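Local coordinates for protein CT296 (Chlamydia trachomatis, PDB 3QH6) that is of unknown function but resembles Fe(II) 2-oxoglutarate-dependent enzymes in structure, suggesting although not proving a related chemistry, at residues Glu24-Val29 with Gly125-Gly130; Asp31-Glu36 with Glu120-Gly125; Glu38-Leu43 with Asp95-Lys100; Pro66-Ile71 with Thr144-Arg149. One frame throughout, in Å; residues are numbered along the deposited sequence.

Contact 1. Residues Glu24-Val29 with Gly125-Gly130; sequences EGLAPV and GLFFSG
L26 meets G125 and F127 where the loop leaving strand 20-23 bends over the start of strand 125-128. Leading into that bend, E24 directs its CB away from the strand, and its side chain lies against W124. G25 then takes a positive phi (60°), which swings the chain round, and its carbonyl makes a weak hydrogen bond with R2.

L26 follows and carries the contact. With CG anti to its backbone N (chi1 -175°), its isobutyl group reaches over the strand. CD2 sits 3.6 Å from G125 CA and 3.8 Å from F127 CE1, while the other branch, CD1, comes within 4.1 Å of the same F127 CE1. One ring carbon therefore touches both methyls. At the base of the side chain, L26 CB is 3.9 Å from G125 N. The methyl CD2 rests directly on the bare alpha carbon of the glycine.

A27 takes up a backbone hydrogen bond with G123, and P28 sits at the N-cap position of helix 29-42, which V29 begins. L26 also touches L77, and F127 leans on L80, A81 and L84, so helix 77-85 completes the apolar cluster on this face of the sheet. Two methyls, a glycine alpha carbon and a ring carbon meet by van der Waals packing alone, atoms that offer neither charge nor hydrogen bond, in a place largely closed to solvent.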
loop_
_atom_site.group_PDB
_atom_site.type_symbol
_atom_site.label_atom_id
_atom_site.label_comp_id
_atom_site.label_asym_id
_atom_site.label_seq_id
_atom_site.Cartn_x
_atom_site.Cartn_y
_atom_site.Cartn_z
ATOM N N GLU A 24 4.809 -10.440 -0.108
ATOM C CA GLU A 24 6.170 -10.136 0.299
ATOM C C GLU A 24 6.893 -9.431 -0.840
ATOM O O GLU A 24 6.713 -9.789 -2.002
ATOM C CB GLU A 24 6.930 -11.433 0.640
ATOM C CG GLU A 24 8.342 -11.168 1.148
ATOM C CD GLU A 24 9.103 -12.434 1.546
ATOM O OE1 GLU A 24 8.515 -13.544 1.498
ATOM O OE2 GLU A 24 10.295 -12.295 1.912
ATOM N N GLY A 25 7.724 -8.456 -0.495
ATOM C CA GLY A 25 8.558 -7.755 -1.470
ATOM C C GLY A 25 7.786 -7.047 -2.576
ATOM O O GLY A 25 8.182 -7.064 -3.740
ATOM N N LEU A 26 6.677 -6.416 -2.220
ATOM C CA LEU A 26 5.851 -5.715 -3.197
ATOM C C LEU A 26 6.588 -4.498 -3.760
ATOM O O LEU A 26 6.545 -4.239 -4.959
ATOM C CB LEU A 26 4.527 -5.294 -2.550
ATOM C CG LEU A 26 3.459 -4.638 -3.436
ATOM C CD1 LEU A 26 3.082 -5.547 -4.594
ATOM C CD2 LEU A 26 2.222 -4.301 -2.613
ATOM N N ALA A 27 7.263 -3.761 -2.880
ATOM C CA ALA A 27 7.955 -2.532 -3.241
ATOM C C ALA A 27 9.412 -2.641 -2.782
ATOM O O ALA A 27 9.667 -3.254 -1.744
ATOM C CB ALA A 27 7.277 -1.352 -2.578
ATOM N N PRO A 28 10.363 -2.056 -3.550
ATOM C CA PRO A 28 11.786 -2.130 -3.198
ATOM C C PRO A 28 12.023 -1.581 -1.808
ATOM O O PRO A 28 11.565 -0.489 -1.490
ATOM C CB PRO A 28 12.462 -1.230 -4.238
ATOM C CG PRO A 28 11.513 -1.160 -5.384
ATOM C CD PRO A 28 10.146 -1.219 -4.746
ATOM N N VAL A 29 12.741 -2.333 -0.992
ATOM C CA VAL A 29 12.953 -1.954 0.399
ATOM C C VAL A 29 13.672 -0.613 0.553
ATOM O O VAL A 29 13.409 0.117 1.505
ATOM C CB VAL A 29 13.717 -3.065 1.148
ATOM C CG1 VAL A 29 14.344 -2.521 2.443
ATOM C CG2 VAL A 29 12.787 -4.242 1.415
ATOM N N GLY A 125 3.325 -5.527 1.127
ATOM C CA GLY A 125 2.103 -4.744 0.966
ATOM C C GLY A 125 0.857 -5.612 0.952
ATOM O O GLY A 125 0.887 -6.750 0.518
ATOM N N LEU A 126 -0.245 -5.061 1.443
ATOM C CA LEU A 126 -1.520 -5.766 1.519
ATOM C C LEU A 126 -2.536 -5.021 0.668
ATOM O O LEU A 126 -2.765 -3.833 0.918
ATOM C CB LEU A 126 -1.994 -5.830 3.001
ATOM C CG LEU A 126 -3.380 -6.437 3.315
ATOM C CD1 LEU A 126 -3.407 -7.941 3.005
ATOM C CD2 LEU A 126 -3.782 -6.208 4.768
ATOM N N PHE A 127 -3.103 -5.666 -0.358
ATOM C CA PHE A 127 -4.223 -5.071 -1.082
ATOM C C PHE A 127 -5.488 -5.528 -0.359
ATOM O O PHE A 127 -5.604 -6.703 -0.039
ATOM C CB PHE A 127 -4.351 -5.580 -2.501
ATOM C CG PHE A 127 -3.223 -5.145 -3.426
ATOM C CD1 PHE A 127 -2.009 -5.829 -3.416
ATOM C CD2 PHE A 127 -3.415 -4.092 -4.326
ATOM C CE1 PHE A 127 -0.974 -5.477 -4.300
ATOM C CE2 PHE A 127 -2.376 -3.714 -5.217
ATOM C CZ PHE A 127 -1.163 -4.392 -5.194
ATOM N N PHE A 128 -6.458 -4.647 -0.158
ATOM C CA PHE A 128 -7.694 -5.076 0.480
ATOM C C PHE A 128 -8.797 -4.082 0.176
ATOM O O PHE A 128 -8.527 -2.961 -0.234
ATOM C CB PHE A 128 -7.517 -5.170 2.016
ATOM C CG PHE A 128 -7.245 -3.823 2.707
ATOM C CD1 PHE A 128 -8.275 -3.124 3.334
ATOM C CD2 PHE A 128 -5.956 -3.287 2.745
ATOM C CE1 PHE A 128 -8.030 -1.909 3.966
ATOM C CE2 PHE A 128 -5.696 -2.069 3.364
ATOM C CZ PHE A 128 -6.736 -1.375 3.979
ATOM N N SER A 129 -10.052 -4.459 0.414
ATOM C CA SER A 129 -11.086 -3.449 0.331
ATOM C C SER A 129 -11.889 -3.435 1.608
ATOM O O SER A 129 -11.889 -4.389 2.347
ATOM C CB SER A 129 -11.961 -3.622 -0.922
ATOM O OG SER A 129 -12.996 -4.537 -0.730
ATOM N N GLY A 130 -12.555 -2.330 1.873
ATOM C CA GLY A 130 -13.299 -2.199 3.126
ATOM C C GLY A 130 -12.403 -2.004 4.341
ATOM O O GLY A 130 -11.337 -1.420 4.251
#

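Contact 2. Residues Asp31-Glu36 with Glu120-Gly125; sequences DCKQLE and EKAGWG
C32 and K33, neighbours on helix 29-42, touch G123 and A122 of the turn between strands 111-116 and 125-128. C32 SG lies 3.9 Å from G123 CA and 4.0 Å from G123 N, so the sulfur rests against the glycine backbone. Beside it, K33 CE packs on A122 CB at 3.7 Å. The lysine chain is bent at chi2 (-64°) and again at chi4, which brings its aliphatic part across the methyl and leaves the contact apolar.

Behind these atoms stands the type II beta turn K121 to W124, closed by the hydrogen bond from W124 N to K121 O at 3.0 Å. G123 occupies its third position with a phi of 81°, a conformation that glycine adopts easily. The indole of W124 folds back on the turn: K121 CD lies 3.4 Å above one face of the ring, displaced toward the rim, while A122 O approaches the ring edge in plane.

On the helix side, E36 N bonds back to C32 O at 3.0 Å, and E36 OE1 is hydrogen-bonded to both T144 OG1 and S118 OG. C32 also touches A27 and L117. One turn along, L35 packs on V68 and I71 of helix 66-75. The helix thus lies between the turn on one side and helix 66-75 on another, while backbone bonds from G123 and W124 to C116 continue the turn into the sheet.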
loop_
_atom_site.group_PDB
_atom_site.type_symbol
_atom_site.label_atom_id
_atom_site.label_comp_id
_atom_site.label_asym_id
_atom_site.label_seq_id
_atom_site.Cartn_x
_atom_site.Cartn_y
_atom_site.Cartn_z
ATOM N N ASP A 31 13.549 2.049 -1.557
ATOM C CA ASP A 31 12.566 3.096 -1.803
ATOM C C ASP A 31 11.652 3.317 -0.595
ATOM O O ASP A 31 11.291 4.454 -0.302
ATOM C CB ASP A 31 11.712 2.766 -3.028
ATOM C CG ASP A 31 12.503 2.863 -4.324
ATOM O OD1 ASP A 31 13.560 3.547 -4.328
ATOM O OD2 ASP A 31 12.066 2.259 -5.331
ATOM N N CYS A 32 11.273 2.248 0.096
ATOM C CA CYS A 32 10.439 2.420 1.298
ATOM C C CYS A 32 11.150 3.154 2.438
ATOM O O CYS A 32 10.586 4.070 3.018
ATOM C CB CYS A 32 9.889 1.090 1.800
ATOM S SG CYS A 32 8.800 0.341 0.619
ATOM N N LYS A 33 12.374 2.753 2.768
ATOM C CA LYS A 33 13.151 3.433 3.818
ATOM C C LYS A 33 13.449 4.903 3.496
ATOM O O LYS A 33 13.452 5.752 4.392
ATOM C CB LYS A 33 14.490 2.719 4.043
ATOM C CG LYS A 33 14.379 1.231 4.316
ATOM C CD LYS A 33 13.647 0.933 5.617
ATOM C CE LYS A 33 13.855 -0.515 6.032
ATOM N NZ LYS A 33 15.267 -0.783 6.385
ATOM N N GLN A 34 13.724 5.204 2.229
ATOM C CA GLN A 34 13.969 6.581 1.824
ATOM C C GLN A 34 12.721 7.427 2.075
ATOM O O GLN A 34 12.800 8.478 2.688
ATOM C CB GLN A 34 14.413 6.666 0.354
ATOM N N LEU A 35 11.563 6.953 1.619
ATOM C CA LEU A 35 10.282 7.616 1.905
ATOM C C LEU A 35 10.068 7.825 3.418
ATOM O O LEU A 35 9.753 8.921 3.861
ATOM C CB LEU A 35 9.118 6.779 1.332
ATOM C CG LEU A 35 7.712 7.380 1.449
ATOM C CD1 LEU A 35 7.658 8.733 0.758
ATOM C CD2 LEU A 35 6.641 6.481 0.878
ATOM N N GLU A 36 10.246 6.772 4.210
ATOM C CA GLU A 36 10.089 6.892 5.645
ATOM C C GLU A 36 11.016 7.965 6.264
ATOM O O GLU A 36 10.612 8.690 7.188
ATOM C CB GLU A 36 10.304 5.550 6.346
ATOM C CG GLU A 36 9.746 5.635 7.779
ATOM C CD GLU A 36 10.218 4.533 8.699
ATOM O OE1 GLU A 36 9.346 3.976 9.418
ATOM O OE2 GLU A 36 11.450 4.243 8.710
ATOM N N GLU A 120 11.430 -5.361 9.844
ATOM C CA GLU A 120 11.523 -6.664 9.201
ATOM C C GLU A 120 10.671 -6.778 7.939
ATOM O O GLU A 120 11.128 -7.312 6.930
ATOM C CB GLU A 120 11.126 -7.753 10.193
ATOM C CG GLU A 120 11.410 -9.153 9.709
ATOM C CD GLU A 120 11.277 -10.176 10.816
ATOM O OE1 GLU A 120 12.176 -10.213 11.688
ATOM O OE2 GLU A 120 10.274 -10.928 10.823
ATOM N N LYS A 121 9.437 -6.276 7.990
ATOM C CA LYS A 121 8.493 -6.441 6.880
ATOM C C LYS A 121 8.467 -5.267 5.909
ATOM O O LYS A 121 7.513 -5.138 5.146
ATOM C CB LYS A 121 7.064 -6.682 7.405
ATOM C CG LYS A 121 6.891 -7.968 8.235
ATOM C CD LYS A 121 7.367 -9.190 7.475
ATOM C CE LYS A 121 7.377 -10.442 8.350
ATOM N NZ LYS A 121 6.050 -11.122 8.398
ATOM N N ALA A 122 9.484 -4.405 5.935
ATOM C CA ALA A 122 9.573 -3.312 4.974
ATOM C C ALA A 122 9.308 -3.829 3.553
ATOM O O ALA A 122 9.743 -4.914 3.198
ATOM C CB ALA A 122 10.952 -2.632 5.053
ATOM N N GLY A 123 8.597 -3.053 2.740
ATOM C CA GLY A 123 8.324 -3.464 1.365
ATOM C C GLY A 123 7.174 -4.450 1.165
ATOM O O GLY A 123 6.737 -4.625 0.023
ATOM N N TRP A 124 6.703 -5.102 2.233
ATOM C CA TRP A 124 5.504 -5.977 2.168
ATOM C C TRP A 124 4.270 -5.096 1.949
ATOM O O TRP A 124 4.195 -4.005 2.501
ATOM C CB TRP A 124 5.311 -6.780 3.460
ATOM C CG TRP A 124 6.271 -7.956 3.682
ATOM C CD1 TRP A 124 7.642 -7.925 3.677
ATOM C CD2 TRP A 124 5.903 -9.309 3.982
ATOM N NE1 TRP A 124 8.149 -9.181 3.946
ATOM C CE2 TRP A 124 7.102 -10.048 4.137
ATOM C CE3 TRP A 124 4.677 -9.971 4.130
ATOM C CZ2 TRP A 124 7.104 -11.421 4.430
ATOM C CZ3 TRP A 124 4.681 -11.338 4.420
ATOM C CH2 TRP A 124 5.893 -12.047 4.561
ATOM N N GLY A 125 3.325 -5.527 1.127
ATOM C CA GLY A 125 2.103 -4.744 0.966
ATOM C C GLY A 125 0.857 -5.612 0.952
ATOM O O GLY A 125 0.887 -6.750 0.518
#

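Contact 3. Residues Glu38-Leu43 with Asp95-Lys100; sequences ELKLFL and DLWVQK
W97, on strand 91-98 at the margin of the antiparallel sheet, spreads its indole against L39 on the last turns of helix 29-42. L39 CB stands over the six-membered ring, 3.6 Å from its centroid and only 3° off the normal, a well-formed CH-pi contact. Farther along the same side chain, CD1 covers the five-membered ring, 3.8 Å from W97 CD1 and from W97 CG, so one leucine spans both halves of the indole.

Here the C-terminal part of helix 29-42 packs on an outermost strand of the sheet; the family belongs to the cupin clan, whose members share a β-rich scaffold. A chi1 of 178° carries the indole out from the strand toward the helix. The far corner of the ring meets the helix backbone: L39 O is 3.7 Å from W97 CZ3. K40 crosses at about a right angle, with its CG 4.0 Å from W97 CH2. L43 arrives near the ring plane, with CD1 3.7 Å from W97 CZ3, although this residue is poorly ordered. The pyrrole nitrogen is engaged elsewhere, as W97 NE1 hydrogen-bonds T144 OG1 beside the ring.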
loop_
_atom_site.group_PDB
_atom_site.type_symbol
_atom_site.label_atom_id
_atom_site.label_comp_id
_atom_site.label_asym_id
_atom_site.label_seq_id
_atom_site.Cartn_x
_atom_site.Cartn_y
_atom_site.Cartn_z
ATOM N N GLU A 38 12.218 10.659 4.795
ATOM C CA GLU A 38 11.670 11.960 4.417
ATOM C C GLU A 38 10.424 12.311 5.219
ATOM O O GLU A 38 10.224 13.477 5.563
ATOM C CB GLU A 38 11.364 12.022 2.912
ATOM C CG GLU A 38 12.592 11.728 2.037
ATOM C CD GLU A 38 12.583 12.450 0.692
ATOM O OE1 GLU A 38 12.001 13.552 0.582
ATOM O OE2 GLU A 38 13.178 11.909 -0.266
ATOM N N LEU A 39 9.576 11.319 5.508
ATOM C CA LEU A 39 8.393 11.569 6.323
ATOM C C LEU A 39 8.815 11.958 7.747
ATOM O O LEU A 39 8.201 12.820 8.362
ATOM C CB LEU A 39 7.450 10.353 6.355
ATOM C CG LEU A 39 6.628 10.092 5.081
ATOM C CD1 LEU A 39 6.163 8.657 4.971
ATOM C CD2 LEU A 39 5.440 11.039 5.015
ATOM N N LYS A 40 9.853 11.331 8.282
ATOM C CA LYS A 40 10.269 11.681 9.636
ATOM C C LYS A 40 10.784 13.129 9.669
ATOM O O LYS A 40 10.528 13.856 10.625
ATOM C CB LYS A 40 11.302 10.692 10.175
ATOM C CG LYS A 40 10.669 9.366 10.568
ATOM C CD LYS A 40 11.658 8.414 11.217
ATOM C CE LYS A 40 10.960 7.154 11.687
ATOM N NZ LYS A 40 11.876 6.243 12.422
ATOM N N LEU A 41 11.450 13.557 8.602
ATOM C CA LEU A 41 11.943 14.945 8.499
ATOM C C LEU A 41 10.793 15.937 8.405
ATOM O O LEU A 41 10.736 16.919 9.146
ATOM C CB LEU A 41 12.836 15.125 7.270
ATOM C CG LEU A 41 14.240 14.514 7.303
ATOM C CD1 LEU A 41 14.955 14.816 5.999
ATOM C CD2 LEU A 41 15.049 15.025 8.481
ATOM N N PHE A 42 9.893 15.675 7.462
ATOM C CA PHE A 42 8.681 16.467 7.274
ATOM C C PHE A 42 7.987 16.812 8.603
ATOM O O PHE A 42 7.290 17.819 8.690
ATOM C CB PHE A 42 7.742 15.716 6.331
ATOM C CG PHE A 42 6.398 16.370 6.140
ATOM C CD1 PHE A 42 6.297 17.698 5.755
ATOM C CD2 PHE A 42 5.230 15.633 6.311
ATOM C CE1 PHE A 42 5.046 18.288 5.572
ATOM C CE2 PHE A 42 3.985 16.215 6.125
ATOM C CZ PHE A 42 3.894 17.545 5.759
ATOM N N LEU A 43 8.186 16.002 9.640
ATOM C CA LEU A 43 7.682 16.360 10.964
ATOM C C LEU A 43 8.430 17.556 11.543
ATOM O O LEU A 43 9.339 17.397 12.353
ATOM C CB LEU A 43 7.790 15.176 11.911
ATOM C CG LEU A 43 6.571 14.265 11.861
ATOM C CD1 LEU A 43 6.144 14.069 10.421
ATOM C CD2 LEU A 43 6.856 12.938 12.543
ATOM N N ASP A 95 -4.096 9.272 1.243
ATOM C CA ASP A 95 -3.164 8.375 1.918
ATOM C C ASP A 95 -3.021 8.734 3.406
ATOM O O ASP A 95 -3.501 9.767 3.851
ATOM C CB ASP A 95 -1.824 8.363 1.181
ATOM C CG ASP A 95 -0.994 9.565 1.471
ATOM O OD1 ASP A 95 -0.843 9.905 2.664
ATOM O OD2 ASP A 95 -0.497 10.165 0.501
ATOM N N LEU A 96 -2.401 7.865 4.188
ATOM C CA LEU A 96 -2.186 8.181 5.599
ATOM C C LEU A 96 -0.935 7.459 6.038
ATOM O O LEU A 96 -0.803 6.255 5.834
ATOM C CB LEU A 96 -3.379 7.716 6.457
ATOM C CG LEU A 96 -3.321 7.973 7.972
ATOM C CD1 LEU A 96 -3.424 9.447 8.326
ATOM C CD2 LEU A 96 -4.419 7.207 8.709
ATOM N N TRP A 97 -0.017 8.177 6.657
ATOM C CA TRP A 97 1.180 7.541 7.185
ATOM C C TRP A 97 0.882 7.128 8.617
ATOM O O TRP A 97 0.565 7.968 9.439
ATOM C CB TRP A 97 2.306 8.563 7.157
ATOM C CG TRP A 97 3.591 8.044 7.713
ATOM C CD1 TRP A 97 4.105 6.804 7.562
ATOM C CD2 TRP A 97 4.529 8.789 8.499
ATOM N NE1 TRP A 97 5.335 6.721 8.216
ATOM C CE2 TRP A 97 5.603 7.931 8.798
ATOM C CE3 TRP A 97 4.556 10.102 8.983
ATOM C CZ2 TRP A 97 6.689 8.339 9.563
ATOM C CZ3 TRP A 97 5.628 10.505 9.743
ATOM C CH2 TRP A 97 6.688 9.621 10.026
ATOM N N VAL A 98 0.955 5.838 8.925
ATOM C CA VAL A 98 0.473 5.363 10.233
ATOM C C VAL A 98 1.599 4.679 11.016
ATOM O O VAL A 98 2.470 4.021 10.431
ATOM C CB VAL A 98 -0.717 4.386 10.098
ATOM C CG1 VAL A 98 -1.943 5.084 9.490
ATOM C CG2 VAL A 98 -0.336 3.192 9.276
ATOM N N GLN A 99 1.578 4.861 12.334
ATOM C CA GLN A 99 2.478 4.155 13.244
ATOM C C GLN A 99 1.844 2.827 13.745
ATOM O O GLN A 99 2.547 1.862 14.035
ATOM C CB GLN A 99 2.828 5.072 14.430
ATOM C CG GLN A 99 3.223 4.350 15.705
ATOM C CD GLN A 99 4.332 3.338 15.488
ATOM O OE1 GLN A 99 5.337 3.630 14.834
ATOM N NE2 GLN A 99 4.150 2.134 16.027
ATOM N N LYS A 100 0.521 2.785 13.833
ATOM C CA LYS A 100 -0.204 1.643 14.425
ATOM C C LYS A 100 -1.366 1.233 13.519
ATOM O O LYS A 100 -1.979 2.090 12.874
ATOM C CB LYS A 100 -0.766 2.051 15.791
ATOM C CG LYS A 100 0.165 2.927 16.613
ATOM C CD LYS A 100 -0.420 3.254 17.978
ATOM C CE LYS A 100 0.674 3.637 18.969
ATOM N NZ LYS A 100 1.591 2.495 19.249
#

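Contact 4. Residues Pro66-Ile71 with Thr144-Arg149; sequences PGVQMI and TAIILR
V68 on helix 66-75 faces I146 and L148 on strand 145-151, and the direct contact is entirely apolar. V68 CG1 is 3.8 Å from L148 CD2, and V68 CG2 is 4.1 Å from I146 CD1. A chi1 of -179° splays the two valine methyls apart, one serving each strand residue. I146 and L148 are two apart in the strand and therefore share a face of the sheet. V68 and L148 run past each other in opposite directions, whereas I146 comes in aslant. I71, a turn further along the helix, leans toward the same face and packs on L115.

Main-chain bonds hold the two frames. M70 N bonds to P66 O and I71 N to G67 O, each at 3.0 Å. In the sheet, A145 and I147 pair with V98 and L96 on one flank, and I146 and L148 with L115 and V113 on the other.

Polar groups work at the ends of the strand segment. T144 N is hydrogen-bonded to S118 OG. R149 is held by S112 OG at NH1 and by L105 O at NH2.

V68 also touches H62, and I146 touches V61 and L115, while helix 29-42 lies alongside. A helix packed on an antiparallel sheet through alternate strand residues, as here, is consistent with the double-stranded β-helix (jelly-roll) core, flanked by helices, of the 2-oxoglutarate-dependent oxygenases that this protein resembles.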
loop_
_atom_site.group_PDB
_atom_site.type_symbol
_atom_site.label_atom_id
_atom_site.label_comp_id
_atom_site.label_asym_id
_atom_site.label_seq_id
_atom_site.Cartn_x
_atom_site.Cartn_y
_atom_site.Cartn_z
ATOM N N PRO A 66 7.321 13.593 -3.301
ATOM C CA PRO A 66 7.095 12.929 -4.580
ATOM C C PRO A 66 7.264 11.414 -4.467
ATOM O O PRO A 66 6.767 10.681 -5.326
ATOM C CB PRO A 66 8.165 13.555 -5.484
ATOM C CG PRO A 66 9.276 13.868 -4.550
ATOM C CD PRO A 66 8.579 14.357 -3.302
ATOM N N GLY A 67 7.914 10.951 -3.401
ATOM C CA GLY A 67 8.199 9.533 -3.230
ATOM C C GLY A 67 6.955 8.658 -3.171
ATOM O O GLY A 67 7.029 7.483 -3.528
ATOM N N VAL A 68 5.819 9.212 -2.753
ATOM C CA VAL A 68 4.617 8.394 -2.658
ATOM C C VAL A 68 4.137 8.044 -4.040
ATOM O O VAL A 68 3.987 6.889 -4.352
ATOM C CB VAL A 68 3.462 9.084 -1.910
ATOM C CG1 VAL A 68 2.252 8.113 -1.850
ATOM C CG2 VAL A 68 3.925 9.501 -0.536
ATOM N N GLN A 69 3.903 9.036 -4.896
ATOM C CA GLN A 69 3.383 8.687 -6.207
ATOM C C GLN A 69 4.451 7.953 -6.975
ATOM O O GLN A 69 4.142 7.217 -7.867
ATOM C CB GLN A 69 2.911 9.917 -7.008
ATOM C CG GLN A 69 1.532 10.472 -6.582
ATOM C CD GLN A 69 0.334 9.698 -7.173
ATOM O OE1 GLN A 69 0.395 8.483 -7.419
ATOM N NE2 GLN A 69 -0.773 10.407 -7.368
ATOM N N MET A 70 5.720 8.213 -6.688
ATOM C CA MET A 70 6.791 7.516 -7.430
ATOM C C MET A 70 6.746 6.022 -7.147
ATOM O O MET A 70 6.888 5.213 -8.053
ATOM C CB MET A 70 8.155 8.082 -7.096
ATOM C CG MET A 70 8.433 9.379 -7.849
ATOM S SD MET A 70 9.915 10.141 -7.208
ATOM C CE MET A 70 11.146 8.949 -7.801
ATOM N N ILE A 71 6.515 5.663 -5.891
ATOM C CA ILE A 71 6.360 4.246 -5.548
ATOM C C ILE A 71 5.099 3.687 -6.197
ATOM O O ILE A 71 5.106 2.595 -6.748
ATOM C CB ILE A 71 6.331 4.036 -4.041
ATOM C CG1 ILE A 71 7.744 4.227 -3.477
ATOM C CG2 ILE A 71 5.804 2.616 -3.717
ATOM C CD1 ILE A 71 7.898 3.831 -2.026
ATOM N N THR A 144 6.701 1.761 10.705
ATOM C CA THR A 144 5.532 2.471 10.215
ATOM C C THR A 144 5.072 1.929 8.864
ATOM O O THR A 144 5.716 1.084 8.249
ATOM C CB THR A 144 5.788 4.001 10.066
ATOM O OG1 THR A 144 6.657 4.242 8.947
ATOM C CG2 THR A 144 6.394 4.592 11.336
ATOM N N ALA A 145 3.938 2.427 8.405
ATOM C CA ALA A 145 3.378 1.974 7.157
ATOM C C ALA A 145 2.620 3.129 6.546
ATOM O O ALA A 145 2.358 4.141 7.208
ATOM C CB ALA A 145 2.455 0.776 7.397
ATOM N N ILE A 146 2.278 2.994 5.275
ATOM C CA ILE A 146 1.456 4.013 4.632
ATOM C C ILE A 146 0.266 3.321 3.977
ATOM O O ILE A 146 0.416 2.281 3.335
ATOM C CB ILE A 146 2.270 4.892 3.625
ATOM C CG1 ILE A 146 1.409 6.047 3.083
ATOM C CG2 ILE A 146 2.883 4.069 2.445
ATOM C CD1 ILE A 146 2.243 7.032 2.279
ATOM N N ILE A 147 -0.938 3.832 4.243
ATOM C CA ILE A 147 -2.117 3.285 3.617
ATOM C C ILE A 147 -2.446 4.166 2.428
ATOM O O ILE A 147 -2.446 5.388 2.529
ATOM C CB ILE A 147 -3.324 3.186 4.597
ATOM C CG1 ILE A 147 -4.520 2.584 3.866
ATOM C CG2 ILE A 147 -3.673 4.540 5.221
ATOM C CD1 ILE A 147 -4.490 1.046 3.854
ATOM N N LEU A 148 -2.690 3.523 1.297
ATOM C CA LEU A 148 -2.896 4.208 0.028
ATOM C C LEU A 148 -4.298 3.870 -0.413
ATOM O O LEU A 148 -4.638 2.701 -0.469
ATOM C CB LEU A 148 -1.910 3.650 -1.010
ATOM C CG LEU A 148 -0.430 3.828 -0.628
ATOM C CD1 LEU A 148 0.452 2.987 -1.550
ATOM C CD2 LEU A 148 -0.060 5.300 -0.690
ATOM N N ARG A 149 -5.107 4.875 -0.727
ATOM C CA ARG A 149 -6.475 4.632 -1.119
ATOM C C ARG A 149 -6.627 4.841 -2.609
ATOM O O ARG A 149 -6.364 5.933 -3.105
ATOM C CB ARG A 149 -7.418 5.599 -0.373
ATOM C CG ARG A 149 -7.205 5.691 1.133
ATOM C CD ARG A 149 -7.469 4.340 1.821
ATOM N NE ARG A 149 -7.530 4.535 3.271
ATOM C CZ ARG A 149 -7.940 3.631 4.139
ATOM N NH1 ARG A 149 -8.343 2.447 3.708
ATOM N NH2 ARG A 149 -7.972 3.926 5.445
#

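From the N terminus, the chain leaves strand 20-23, and contact 1 closes the widest of three concentric loops by joining residues 24-29 to strand 125-128. Contact 2 lies within it, bringing helix 29-42 to the turn before that strand; the two share G125. Contact 3 is innermost, joining the end of the same helix to strand 91-98. Contact 4 crosses all three: helix 66-75 starts inside every loop, but its partner, strand 145-151, comes after they have closed. A side-chain hydrogen bond links contacts 2 and 4, and strands 91-98 and 145-151 pair directly between contacts 3 and 4. Together they tie two helices and an entry loop to one antiparallel sheet.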